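Local coordinates for protein sulfotransferase (Alicyclobacillus acidocaldarius subsp. acidocaldarius, PDB 3RNL) that probably transfers sulfuryl groups to an acceptor, and binds magnesium ions in the crystal, at residues A[17-22]-A[120-125]; A[98-103]-A[172-177]; A[133-138]-A[156-161]. All blocks are in the same frame, centred on the assembly; numbering follows the deposited sequence.

Contact 1: residues A[17-22]-A[120-125]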
loop_
_atom_site.group_PDB
_atom_site.type_symbol
_atom_site.label_atom_id
_atom_site.label_comp_id
_atom_site.label_asym_id
_atom_site.label_seq_id
_atom_site.Cartn_x
_atom_site.Cartn_y
_atom_site.Cartn_z
ATOM N N ALA A 17 -0.377 3.363 0.773
ATOM C CA ALA A 17 -0.986 3.741 2.050
ATOM C C ALA A 17 -2.187 4.654 1.798
ATOM O O ALA A 17 -2.120 5.526 0.939
ATOM C CB ALA A 17 0.044 4.451 2.938
ATOM N N LYS A 18 -3.260 4.460 2.571
ATOM C CA LYS A 18 -4.519 5.217 2.448
ATOM C C LYS A 18 -5.227 4.994 1.103
ATOM O O LYS A 18 -5.965 5.861 0.616
ATOM C CB LYS A 18 -4.318 6.723 2.732
ATOM C CG LYS A 18 -3.571 7.030 4.033
ATOM C CD LYS A 18 -4.156 6.269 5.220
ATOM C CE LYS A 18 -5.599 6.655 5.509
ATOM N NZ LYS A 18 -6.147 5.855 6.670
ATOM N N CYS A 19 -4.931 3.851 0.490
ATOM C CA CYS A 19 -5.593 3.377 -0.735
ATOM C C CYS A 19 -6.685 2.308 -0.594
ATOM O O CYS A 19 -7.095 1.720 -1.591
ATOM C CB CYS A 19 -4.573 3.036 -1.819
ATOM S SG CYS A 19 -3.644 4.546 -2.272
ATOM N N GLY A 20 -7.050 1.958 0.633
ATOM C CA GLY A 20 -8.148 1.028 0.843
ATOM C C GLY A 20 -7.740 -0.432 0.939
ATOM O O GLY A 20 -8.594 -1.326 0.888
ATOM N N THR A 21 -6.443 -0.694 1.084
ATOM C CA THR A 21 -5.986 -2.083 1.182
ATOM C C THR A 21 -6.499 -2.770 2.437
ATOM O O THR A 21 -6.558 -3.998 2.495
ATOM C CB THR A 21 -4.456 -2.219 1.128
ATOM O OG1 THR A 21 -3.874 -1.509 2.224
ATOM C CG2 THR A 21 -3.917 -1.672 -0.195
ATOM N N SER A 22 -6.856 -1.987 3.449
ATOM C CA SER A 22 -7.376 -2.572 4.677
ATOM C C SER A 22 -8.658 -3.369 4.416
ATOM O O SER A 22 -8.825 -4.488 4.924
ATOM C CB SER A 22 -7.612 -1.490 5.737
ATOM O OG SER A 22 -8.198 -2.055 6.891
ATOM N N VAL A 120 -3.915 12.901 -5.131
ATOM C CA VAL A 120 -4.412 14.102 -4.464
ATOM C C VAL A 120 -5.315 13.699 -3.280
ATOM O O VAL A 120 -5.168 14.201 -2.162
ATOM C CB VAL A 120 -5.193 14.997 -5.430
ATOM C CG1 VAL A 120 -5.720 16.235 -4.689
ATOM C CG2 VAL A 120 -4.300 15.418 -6.595
ATOM N N ASP A 121 -6.253 12.786 -3.545
ATOM C CA ASP A 121 -7.158 12.286 -2.502
ATOM C C ASP A 121 -6.407 11.481 -1.459
ATOM O O ASP A 121 -6.747 11.513 -0.275
ATOM C CB ASP A 121 -8.270 11.434 -3.119
ATOM C CG ASP A 121 -9.202 12.264 -3.991
ATOM O OD1 ASP A 121 -9.753 13.259 -3.485
ATOM O OD2 ASP A 121 -9.374 11.938 -5.176
ATOM N N ARG A 122 -5.410 10.727 -1.903
ATOM C CA ARG A 122 -4.607 9.913 -0.981
ATOM C C ARG A 122 -3.895 10.811 0.031
ATOM O O ARG A 122 -3.842 10.504 1.233
ATOM C CB ARG A 122 -3.552 9.099 -1.745
ATOM C CG ARG A 122 -2.875 8.008 -0.887
ATOM C CD ARG A 122 -1.423 7.776 -1.295
ATOM N NE ARG A 122 -0.609 8.916 -0.869
ATOM C CZ ARG A 122 -0.185 9.098 0.380
ATOM N NH1 ARG A 122 -0.487 8.202 1.328
ATOM N NH2 ARG A 122 0.529 10.178 0.689
ATOM N N ALA A 123 -3.331 11.914 -0.453
ATOM C CA ALA A 123 -2.634 12.843 0.440
ATOM C C ALA A 123 -3.597 13.367 1.499
ATOM O O ALA A 123 -3.271 13.432 2.685
ATOM C CB ALA A 123 -2.028 14.009 -0.361
ATOM N N PHE A 124 -4.794 13.752 1.073
ATOM C CA PHE A 124 -5.749 14.315 2.023
ATOM C C PHE A 124 -6.196 13.253 3.027
ATOM O O PHE A 124 -6.429 13.561 4.203
ATOM C CB PHE A 124 -6.953 14.913 1.295
ATOM C CG PHE A 124 -7.768 15.843 2.149
ATOM C CD1 PHE A 124 -7.189 16.982 2.693
ATOM C CD2 PHE A 124 -9.104 15.596 2.382
ATOM C CE1 PHE A 124 -7.939 17.849 3.476
ATOM C CE2 PHE A 124 -9.863 16.462 3.155
ATOM C CZ PHE A 124 -9.278 17.580 3.708
ATOM N N SER A 125 -6.321 12.012 2.564
ATOM C CA SER A 125 -6.677 10.913 3.454
ATOM C C SER A 125 -5.618 10.690 4.540
ATOM O O SER A 125 -5.948 10.432 5.703
ATOM C CB SER A 125 -6.887 9.621 2.658
ATOM O OG SER A 125 -7.279 8.578 3.522
#
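Lys-18 and Arg-122 bring the two backbones nearest, their CA atoms 5.8 Å apart, where the tight loop 17-20 comes up against one side of helix 119-132. Lys-18 has a positive phi of 64°, and Gly-20, also at positive phi, sits at the N-cap of helix 21-29; a CB on Gly-20 would press on the carbonyl oxygen before it.

Arg-122 makes the one hydrogen bond between the segments. Its CG lies anti to the backbone N (chi1 -168°), and further bends at chi2 and chi3 fold the chain over the carbonyl of Ala-17. NH1 donates to Ala-17 O at 3.2 Å with an almost straight N-H...O angle of 170°. The oxygen lies in the guanidinium plane, while the donor stands well above the plane of the carbonyl. Arg-122 CD is also 3.2 Å from Ala-17 O, so the oxygen is flanked by aliphatic chain as well as by the N-H. The second terminal nitrogen, NH2, bonds to Tyr-161 O; with two carbonyls gripped from one flat group, its rotation should be well fixed. Cys-19 SG packs against the aliphatic part of the same arginine, 3.8 Å from CG.

Lys-18 CB touches Ser-125, 3.9 Å from its CB. The approach of Ser-125 OG to the lysine chain rests on one of two modelled conformers and is doubtful in detail. Lys-18 NZ goes on to His-129 ND1, a turn further along the helix, and Lys-18 O accepts from Arg-117 NH1.

The contact joins the loop between strand 11-13 and helix 21-29 to the first turns of helix 119-132; that loop probably corresponds to the P-loop-like element of the family, which in relatives binds the 5'-phosphosulfate of the donor nucleotide.

Contact 2: residues A[98-103]-A[172-177]. With MG (magnesium ion), chain C.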
loop_
_atom_site.group_PDB
_atom_site.type_symbol
_atom_site.label_atom_id
_atom_site.label_comp_id
_atom_site.label_asym_id
_atom_site.label_seq_id
_atom_site.Cartn_x
_atom_site.Cartn_y
_atom_site.Cartn_z
ATOM N N GLY A 98 13.990 -0.750 -1.895
ATOM C CA GLY A 98 14.694 -2.018 -1.938
ATOM C C GLY A 98 13.805 -3.210 -1.628
ATOM O O GLY A 98 14.251 -4.368 -1.680
ATOM N N THR A 99 12.536 -2.933 -1.337
ATOM C CA THR A 99 11.625 -3.961 -0.841
ATOM C C THR A 99 11.377 -5.082 -1.847
ATOM O O THR A 99 11.473 -6.269 -1.503
ATOM C CB THR A 99 10.276 -3.334 -0.410
ATOM O OG1 THR A 99 10.535 -2.251 0.504
ATOM C CG2 THR A 99 9.392 -4.374 0.282
ATOM N N ALA A 100 11.045 -4.707 -3.082
ATOM C CA ALA A 100 10.701 -5.697 -4.097
ATOM C C ALA A 100 11.827 -6.713 -4.253
ATOM O O ALA A 100 11.573 -7.909 -4.301
ATOM C CB ALA A 100 10.415 -5.020 -5.449
ATOM N N GLN A 101 13.062 -6.230 -4.344
ATOM C CA GLN A 101 14.195 -7.136 -4.565
ATOM C C GLN A 101 14.435 -8.073 -3.367
ATOM O O GLN A 101 14.774 -9.253 -3.541
ATOM C CB GLN A 101 15.473 -6.360 -4.943
ATOM C CG GLN A 101 16.651 -7.297 -5.322
ATOM C CD GLN A 101 16.389 -8.059 -6.618
ATOM O OE1 GLN A 101 16.172 -7.459 -7.665
ATOM N NE2 GLN A 101 16.403 -9.390 -6.546
ATOM N N ARG A 102 14.251 -7.574 -2.143
ATOM C CA ARG A 102 14.387 -8.452 -0.967
ATOM C C ARG A 102 13.318 -9.533 -0.944
ATOM O O ARG A 102 13.587 -10.692 -0.581
ATOM C CB ARG A 102 14.297 -7.664 0.349
ATOM C CG ARG A 102 15.403 -6.667 0.522
ATOM C CD ARG A 102 15.329 -5.887 1.867
ATOM N NE ARG A 102 16.197 -4.740 1.685
ATOM C CZ ARG A 102 15.772 -3.494 1.503
ATOM N NH1 ARG A 102 14.471 -3.189 1.600
ATOM N NH2 ARG A 102 16.666 -2.543 1.285
HETATM N N MSE A 103 12.088 -9.162 -1.290
HETATM C CA MSE A 103 11.008 -10.149 -1.380
HETATM C C MSE A 103 11.327 -11.192 -2.426
HETATM O O MSE A 103 11.132 -12.387 -2.213
HETATM C CB MSE A 103 9.688 -9.488 -1.772
HETATM C CG MSE A 103 9.054 -8.648 -0.696
HETATM SE SE MSE A 103 7.550 -7.675 -1.505
HETATM C CE MSE A 103 6.626 -7.195 0.130
ATOM N N LYS A 172 7.026 0.726 -11.057
ATOM C CA LYS A 172 8.007 0.209 -12.020
ATOM C C LYS A 172 8.976 -0.761 -11.347
ATOM O O LYS A 172 9.340 -1.785 -11.915
ATOM C CB LYS A 172 8.800 1.340 -12.679
ATOM C CG LYS A 172 9.843 0.807 -13.683
ATOM C CD LYS A 172 10.592 1.935 -14.370
ATOM C CE LYS A 172 11.511 1.407 -15.491
ATOM N NZ LYS A 172 12.760 0.751 -14.967
ATOM N N ARG A 173 9.414 -0.431 -10.139
ATOM C CA ARG A 173 10.364 -1.313 -9.446
ATOM C C ARG A 173 9.767 -2.714 -9.248
ATOM O O ARG A 173 10.448 -3.717 -9.451
ATOM C CB ARG A 173 10.801 -0.694 -8.104
ATOM C CG ARG A 173 11.841 -1.504 -7.312
ATOM C CD ARG A 173 13.177 -1.697 -8.050
ATOM N NE ARG A 173 13.728 -0.479 -8.662
ATOM C CZ ARG A 173 14.459 0.429 -8.022
ATOM N NH1 ARG A 173 14.937 1.489 -8.685
ATOM N NH2 ARG A 173 14.709 0.285 -6.718
ATOM N N TYR A 174 8.491 -2.795 -8.861
ATOM C CA TYR A 174 7.844 -4.108 -8.721
ATOM C C TYR A 174 7.665 -4.816 -10.055
ATOM O O TYR A 174 7.870 -6.037 -10.144
ATOM C CB TYR A 174 6.503 -4.012 -7.986
ATOM C CG TYR A 174 6.705 -4.010 -6.487
ATOM C CD1 TYR A 174 6.690 -5.208 -5.765
ATOM C CD2 TYR A 174 6.978 -2.826 -5.803
ATOM C CE1 TYR A 174 6.897 -5.217 -4.381
ATOM C CE2 TYR A 174 7.185 -2.826 -4.414
ATOM C CZ TYR A 174 7.155 -4.023 -3.717
ATOM O OH TYR A 174 7.377 -4.025 -2.348
ATOM N N LEU A 175 7.263 -4.079 -11.086
ATOM C CA LEU A 175 7.123 -4.705 -12.409
ATOM C C LEU A 175 8.466 -5.200 -12.922
ATOM O O LEU A 175 8.549 -6.276 -13.549
ATOM C CB LEU A 175 6.511 -3.737 -13.416
ATOM C CG LEU A 175 5.054 -3.364 -13.103
ATOM C CD1 LEU A 175 4.599 -2.203 -13.968
ATOM C CD2 LEU A 175 4.171 -4.569 -13.335
ATOM N N ASP A 176 9.520 -4.422 -12.686
ATOM C CA ASP A 176 10.848 -4.856 -13.119
ATOM C C ASP A 176 11.267 -6.124 -12.378
ATOM O O ASP A 176 11.767 -7.076 -12.965
ATOM C CB ASP A 176 11.908 -3.781 -12.851
ATOM C CG ASP A 176 11.786 -2.587 -13.778
ATOM O OD1 ASP A 176 11.082 -2.686 -14.817
ATOM O OD2 ASP A 176 12.422 -1.550 -13.477
ATOM N N VAL A 177 11.099 -6.138 -11.071
ATOM C CA VAL A 177 11.605 -7.277 -10.289
ATOM C C VAL A 177 10.774 -8.555 -10.498
ATOM O O VAL A 177 11.328 -9.653 -10.717
ATOM C CB VAL A 177 11.659 -6.910 -8.781
ATOM C CG1 VAL A 177 11.947 -8.147 -7.922
ATOM C CG2 VAL A 177 12.715 -5.822 -8.540
HETATM MG MG MG C . 12.756 -7.654 -14.993
HETATM O O HOH W 1 12.286 -6.181 -16.306
HETATM O O HOH W 2 13.829 -8.797 -13.431
HETATM O O HOH W 3 14.576 -6.006 -14.280
HETATM O O HOH W 4 11.057 -9.407 -15.108
#
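The ring of Tyr-174 carries the methyl of Ala-100 over the centre of one face, CB 3.6 Å from the ring centroid and 10° off the normal, a clear CH-pi contact. At the edge of the ring, near its plane, lies the selenium of Met-103 (selenomethionine, in one of two conformers), SE 3.8 Å from Tyr-174 CE1, a Met-aromatic contact. Thr-99 CG2 touches Tyr-174 OH at 3.3 Å, and that hydroxyl is hydrogen-bonded to Tyr-93 O.

One turn further along helix 167-178, Val-177 closes on the same alanine: its CG2 is 3.9 Å from Ala-100 CB. An alanine in place of Tyr-174 would probably leave the Ala-100 methyl and the selenium facing a gap, with Tyr-93 O deprived of its hydroxyl mate.

On the solvent side, Lys-172 NZ forms a salt bridge to Asp-176 OD2, and Asp-176 O binds a magnesium ion at 2.3 Å, and four waters also coordinate it.

The axes of helix segments 99-103 and 172-177 approach to 9.2 Å and cross at -26°, running roughly the same way, with Ala-100 CB pointing into the interface. This is the packing of neighbouring helices on one side of the parallel sheet in an alpha-beta-alpha sandwich.

Contact 3: residues A[133-138]-A[156-161]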
loop_
_atom_site.group_PDB
_atom_site.type_symbol
_atom_site.label_atom_id
_atom_site.label_comp_id
_atom_site.label_asym_id
_atom_site.label_seq_id
_atom_site.Cartn_x
_atom_site.Cartn_y
_atom_site.Cartn_z
ATOM N N ASP A 133 -5.967 11.109 14.705
ATOM C CA ASP A 133 -5.157 10.472 15.729
ATOM C C ASP A 133 -4.410 11.473 16.619
ATOM O O ASP A 133 -3.601 11.081 17.462
ATOM C CB ASP A 133 -4.230 9.440 15.102
ATOM C CG ASP A 133 -4.988 8.208 14.635
ATOM O OD1 ASP A 133 -6.163 8.043 15.045
ATOM O OD2 ASP A 133 -4.429 7.408 13.867
ATOM N N GLU A 134 -4.689 12.756 16.400
ATOM C CA GLU A 134 -4.151 13.855 17.203
ATOM C C GLU A 134 -2.633 13.986 17.074
ATOM O O GLU A 134 -1.954 14.475 17.971
ATOM C CB GLU A 134 -4.593 13.718 18.662
ATOM C CG GLU A 134 -6.109 13.662 18.799
ATOM C CD GLU A 134 -6.586 13.890 20.216
ATOM O OE1 GLU A 134 -6.414 12.984 21.056
ATOM O OE2 GLU A 134 -7.137 14.978 20.487
ATOM N N ARG A 135 -2.103 13.507 15.955
ATOM C CA ARG A 135 -0.696 13.700 15.619
ATOM C C ARG A 135 -0.405 15.039 14.936
ATOM O O ARG A 135 0.651 15.638 15.137
ATOM C CB ARG A 135 -0.216 12.513 14.784
ATOM C CG ARG A 135 -0.348 11.216 15.575
ATOM C CD ARG A 135 -0.257 9.973 14.710
ATOM N NE ARG A 135 1.064 9.786 14.128
ATOM C CZ ARG A 135 1.359 8.807 13.270
ATOM N NH1 ARG A 135 0.426 7.933 12.915
ATOM N NH2 ARG A 135 2.587 8.690 12.779
ATOM N N GLU A 136 -1.338 15.468 14.092
ATOM C CA GLU A 136 -1.215 16.725 13.347
ATOM C C GLU A 136 -2.291 17.710 13.791
ATOM O O GLU A 136 -3.475 17.361 13.803
ATOM C CB GLU A 136 -1.353 16.455 11.848
ATOM C CG GLU A 136 -1.312 17.716 10.978
ATOM C CD GLU A 136 -0.016 18.505 11.154
ATOM O OE1 GLU A 136 0.148 19.178 12.198
ATOM O OE2 GLU A 136 0.847 18.450 10.255
ATOM N N THR A 137 -1.890 18.881 14.284
ATOM C CA THR A 137 -2.857 19.937 14.567
ATOM C C THR A 137 -2.932 21.069 13.532
ATOM O O THR A 137 -3.804 21.928 13.617
ATOM C CB THR A 137 -2.557 20.573 15.930
ATOM O OG1 THR A 137 -1.205 21.050 15.926
ATOM C CG2 THR A 137 -2.729 19.544 17.039
ATOM N N LEU A 138 -2.018 21.059 12.570
ATOM C CA LEU A 138 -1.946 22.106 11.542
ATOM C C LEU A 138 -3.007 21.915 10.466
ATOM O O LEU A 138 -3.554 20.827 10.314
ATOM C CB LEU A 138 -0.559 22.161 10.893
ATOM C CG LEU A 138 0.622 22.450 11.829
ATOM C CD1 LEU A 138 1.935 22.220 11.091
ATOM C CD2 LEU A 138 0.549 23.856 12.380
ATOM N N GLU A 156 7.864 9.276 9.889
ATOM C CA GLU A 156 7.396 8.123 9.118
ATOM C C GLU A 156 6.668 8.552 7.834
ATOM O O GLU A 156 6.233 9.705 7.698
ATOM C CB GLU A 156 6.519 7.220 9.980
ATOM C CG GLU A 156 5.143 7.765 10.234
ATOM C CD GLU A 156 4.085 6.689 10.044
ATOM O OE1 GLU A 156 3.322 6.447 11.003
ATOM O OE2 GLU A 156 4.031 6.093 8.937
ATOM N N PRO A 157 6.575 7.639 6.857
ATOM C CA PRO A 157 6.085 8.024 5.523
ATOM C C PRO A 157 4.611 8.410 5.468
ATOM O O PRO A 157 4.204 8.973 4.454
ATOM C CB PRO A 157 6.370 6.797 4.634
ATOM C CG PRO A 157 7.236 5.903 5.442
ATOM C CD PRO A 157 7.074 6.253 6.891
ATOM N N LEU A 158 3.819 8.123 6.500
ATOM C CA LEU A 158 2.433 8.607 6.491
ATOM C C LEU A 158 2.410 10.122 6.304
ATOM O O LEU A 158 1.476 10.677 5.717
ATOM C CB LEU A 158 1.695 8.215 7.776
ATOM C CG LEU A 158 0.186 8.521 7.823
ATOM C CD1 LEU A 158 -0.555 7.946 6.604
ATOM C CD2 LEU A 158 -0.419 7.988 9.117
ATOM N N TRP A 159 3.453 10.785 6.793
ATOM C CA TRP A 159 3.550 12.230 6.663
ATOM C C TRP A 159 3.978 12.686 5.266
ATOM O O TRP A 159 3.936 13.893 4.985
ATOM C CB TRP A 159 4.554 12.806 7.668
ATOM C CG TRP A 159 4.278 12.539 9.118
ATOM C CD1 TRP A 159 4.708 11.462 9.856
ATOM C CD2 TRP A 159 3.589 13.402 10.034
ATOM N NE1 TRP A 159 4.303 11.593 11.167
ATOM C CE2 TRP A 159 3.613 12.772 11.302
ATOM C CE3 TRP A 159 2.947 14.635 9.905
ATOM C CZ2 TRP A 159 3.018 13.338 12.431
ATOM C CZ3 TRP A 159 2.357 15.208 11.038
ATOM C CH2 TRP A 159 2.392 14.554 12.279
ATOM N N TYR A 160 4.388 11.781 4.371
ATOM C CA TYR A 160 4.968 12.344 3.160
ATOM C C TYR A 160 3.852 12.327 2.131
ATOM O O TYR A 160 3.738 11.407 1.310
ATOM C CB TYR A 160 6.063 11.397 2.629
ATOM C CG TYR A 160 7.223 11.040 3.556
ATOM C CD1 TYR A 160 7.415 11.670 4.781
ATOM C CD2 TYR A 160 8.132 10.057 3.179
ATOM C CE1 TYR A 160 8.491 11.307 5.612
ATOM C CE2 TYR A 160 9.191 9.694 3.989
ATOM C CZ TYR A 160 9.366 10.312 5.200
ATOM O OH TYR A 160 10.437 9.917 5.985
ATOM N N TYR A 161 3.194 13.464 2.004
ATOM C CA TYR A 161 1.965 13.526 1.239
ATOM C C TYR A 161 2.281 13.337 -0.223
ATOM O O TYR A 161 1.615 12.572 -0.920
ATOM C CB TYR A 161 1.307 14.884 1.441
ATOM C CG TYR A 161 0.858 15.093 2.859
ATOM C CD1 TYR A 161 -0.062 14.240 3.447
ATOM C CD2 TYR A 161 1.347 16.158 3.610
ATOM C CE1 TYR A 161 -0.474 14.427 4.759
ATOM C CE2 TYR A 161 0.944 16.351 4.914
ATOM C CZ TYR A 161 0.029 15.493 5.481
ATOM O OH TYR A 161 -0.373 15.696 6.784
HETATM O O HOH W 5 0.774 5.302 11.674
#
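Arg-135 and Glu-156 meet because each chain is bent toward the other. In the arginine, a bend at chi3 (67°) turns NE out of the line of the otherwise extended chain beyond CG, while Glu-156 holds CG between its backbone N and carbonyl carbon (chi1 75°), the crowded position. The two side chains cross at about a right angle.

NH2 of Arg-135 donates to Glu-156 OE1 at 3.0 Å in a salt bridge that is almost straight (175°). The oxygen lies in the guanidinium plane and is approached on its anti side, somewhat out of the carboxylate plane. Water 5 links the same two groups again, accepting from Arg-135 NH1 at 2.9 Å and donating to Glu-156 OE1. The other carboxylate oxygen, OE2, takes the N-H of Leu-158 at 3.2 Å, which steadies the carboxylate at the start of the 3-10 segment 157-159.

Trp-159 stands beside this pair and presents its edge: CH2 is 3.5 Å from Arg-135 O, and CZ3 is 3.7 Å from Glu-136 OE2, whose carboxylate plane is nearly perpendicular to the indole. That carboxylate is tied down by its own neighbours, OE1 to Leu-138 N and OE2 to Ser-143 and Arg-150.

Asp-59 completes the group, its OD1 receiving both Arg-135 NH2 and Trp-159 NE1. A single arginine thus faces two carboxylates, Glu-156 and Asp-59, in a largely buried place, and its positive charge probably offsets the repulsion between them; the loop after helix 119-132 is in this way pinned electrostatically to the loop that precedes helix 167-178.

From the N terminus, segment 17-22, the loop after strand 11-13 and the start of helix 21-29, waits until 120-125, at the start of helix 119-132, to close contact 1. Segment 98-103 lies within that span but finds its mate only at 172-177, so contacts 1 and 2 cross. Contact 3 then opens after contact 1 has closed and shuts at 156-161, wholly within the span of contact 2. Contacts 1 and 3 adjoin: Lys-18 CG packs on Leu-158 CD1, joining the loop after strand 11-13 to the segment before helix 167-178. Contact 2 stands apart, its centre about 22 Å from that of contact 1, and ties two helices flanking the sheet.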